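Bacint_00347 (Bacteroides intestinalis DSM 17393, PDB 5MUM) is a beta-propeller glycoside hydrolase of a gut bacterium that probably acts as a rhamnosidase, releasing rhamnose from its substrates. Local coordinates at residues 105-110 with 181-186. Sequence-based numbering, arbitrary orientation.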
# COMPACT_ATOMS: atom_id res chain seq x y z
N ASP A 105 0.24 -21.30 -5.45
CA ASP A 105 -0.50 -22.52 -5.17
C ASP A 105 -1.83 -22.26 -4.50
O ASP A 105 -2.53 -23.20 -4.19
CB ASP A 105 0.33 -23.45 -4.32
CG ASP A 105 1.42 -24.17 -5.11
OD1 ASP A 105 1.45 -24.04 -6.34
OD2 ASP A 105 2.26 -24.85 -4.47
N GLY A 106 -2.16 -20.98 -4.26
CA GLY A 106 -3.43 -20.57 -3.68
C GLY A 106 -3.47 -20.49 -2.17
O GLY A 106 -4.53 -20.26 -1.62
N TYR A 107 -2.35 -20.74 -1.49
CA TYR A 107 -2.31 -20.58 -0.06
C TYR A 107 -2.36 -19.10 0.23
O TYR A 107 -1.66 -18.30 -0.42
CB TYR A 107 -1.05 -21.13 0.59
CG TYR A 107 -0.96 -22.62 0.56
CD1 TYR A 107 -0.44 -23.27 -0.55
CD2 TYR A 107 -1.43 -23.39 1.62
CE1 TYR A 107 -0.35 -24.66 -0.60
CE2 TYR A 107 -1.34 -24.79 1.58
CZ TYR A 107 -0.81 -25.40 0.44
OH TYR A 107 -0.71 -26.76 0.34
N LEU A 108 -3.18 -18.76 1.21
CA LEU A 108 -3.23 -17.40 1.77
C LEU A 108 -2.07 -17.22 2.74
O LEU A 108 -1.77 -18.12 3.54
CB LEU A 108 -4.52 -17.17 2.55
CG LEU A 108 -5.82 -17.00 1.75
CD1 LEU A 108 -6.23 -18.32 1.09
CD2 LEU A 108 -6.91 -16.50 2.67
N HIS A 109 -1.46 -16.04 2.68
CA HIS A 109 -0.42 -15.63 3.59
C HIS A 109 -0.95 -14.38 4.24
O HIS A 109 -1.39 -13.46 3.56
CB HIS A 109 0.83 -15.30 2.80
CG HIS A 109 1.52 -16.50 2.25
ND1 HIS A 109 1.00 -17.24 1.21
CD2 HIS A 109 2.70 -17.06 2.57
CE1 HIS A 109 1.83 -18.24 0.95
NE2 HIS A 109 2.88 -18.15 1.74
N LEU A 110 -0.88 -14.34 5.55
CA LEU A 110 -1.48 -13.27 6.34
C LEU A 110 -0.44 -12.78 7.29
O LEU A 110 0.23 -13.59 7.90
CB LEU A 110 -2.63 -13.82 7.19
CG LEU A 110 -4.05 -13.75 6.67
CD1 LEU A 110 -4.46 -12.32 6.49
CD2 LEU A 110 -4.20 -14.58 5.39
N LYS A 181 7.61 -23.24 -4.42
CA LYS A 181 7.96 -24.66 -4.67
C LYS A 181 8.60 -25.31 -3.43
O LYS A 181 8.33 -26.47 -3.13
CB LYS A 181 8.83 -24.82 -5.91
CG LYS A 181 8.08 -24.50 -7.19
CD LYS A 181 8.97 -24.72 -8.43
N GLU A 182 9.43 -24.58 -2.71
CA GLU A 182 10.06 -25.14 -1.51
C GLU A 182 9.28 -24.85 -0.22
O GLU A 182 9.59 -25.42 0.83
CB GLU A 182 11.55 -24.76 -1.43
CG GLU A 182 11.87 -23.39 -0.92
N LYS A 183 8.25 -24.00 -0.30
CA LYS A 183 7.50 -23.57 0.88
C LYS A 183 8.42 -23.00 1.97
O LYS A 183 8.32 -23.37 3.13
CB LYS A 183 6.62 -24.68 1.45
CG LYS A 183 5.53 -25.19 0.52
CD LYS A 183 4.71 -26.26 1.24
CE LYS A 183 4.02 -27.20 0.25
NZ LYS A 183 2.89 -26.52 -0.43
N LYS A 184 9.28 -22.08 1.56
CA LYS A 184 10.30 -21.53 2.44
C LYS A 184 10.52 -20.08 2.13
O LYS A 184 10.51 -19.70 0.98
CB LYS A 184 11.62 -22.29 2.24
CG LYS A 184 12.69 -22.03 3.28
N TRP A 185 10.77 -19.29 3.16
CA TRP A 185 11.17 -17.89 3.04
C TRP A 185 12.67 -17.73 3.09
O TRP A 185 13.34 -18.42 3.84
CB TRP A 185 10.59 -17.09 4.18
CG TRP A 185 9.13 -16.94 4.06
CD1 TRP A 185 8.18 -17.72 4.63
CD2 TRP A 185 8.45 -15.92 3.35
NE1 TRP A 185 6.94 -17.23 4.33
CE2 TRP A 185 7.08 -16.13 3.53
CE3 TRP A 185 8.88 -14.84 2.56
CZ2 TRP A 185 6.11 -15.32 2.93
CZ3 TRP A 185 7.94 -14.02 1.99
CH2 TRP A 185 6.54 -14.27 2.19
N TYR A 186 13.17 -16.80 2.30
CA TYR A 186 14.56 -16.45 2.27
C TYR A 186 14.69 -14.95 2.42
O TYR A 186 13.89 -14.20 1.86
CB TYR A 186 15.12 -16.82 0.92
CG TYR A 186 15.18 -18.29 0.70
CD1 TYR A 186 16.30 -19.02 1.12
CD2 TYR A 186 14.15 -18.96 0.06
CE1 TYR A 186 16.38 -20.38 0.91
CE2 TYR A 186 14.22 -20.34 -0.17
CZ TYR A 186 15.34 -21.04 0.26
OH TYR A 186 15.43 -22.39 0.08
O HOH W 1 3.48 -24.30 -2.04
O HOH W 2 0.89 -27.97 -1.43
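Residues 105-110 and 181-186 run 42° apart in their touching parts, Asp105 and Lys181 being the nearest CA pair at 8.7 Å, so side chains and water make the contact. Lys183 reaches across with a chain bent at its last torsion (chi4 -72°), which lays NZ 3.7 Å from both CE1 and OH of Tyr107, the two side chains crossing at about a right angle. No direct hydrogen bond forms; instead NZ donates to two waters. One bridges Lys183 NZ to Asp105 OD2, which at 4.4 Å are too far apart for a direct salt bridge; the other lies in plane at the edge of the Tyr107 ring and bonds its OH. Strands 108-112 and 184-189 belong to separate antiparallel sheets, successive blades of the beta-propeller, and two buried rings join them: His109 CD2 meets the edge of the Trp185 indole, whose NE1 is hydrogen-bonded to Tyr121 OH, at CZ2, 3.8 Å away. His109 also packs edge-to-face with Tyr178, and its ND1 donates a long, bent bond to Tyr107 O (3.3 Å, N-H...O 139°) from above the carbonyl plane. An alanine at His109 is likely to open a gap beside Trp185 CZ2 and deprive Tyr178 of its ring partner and Tyr107 O of its ND1 donor.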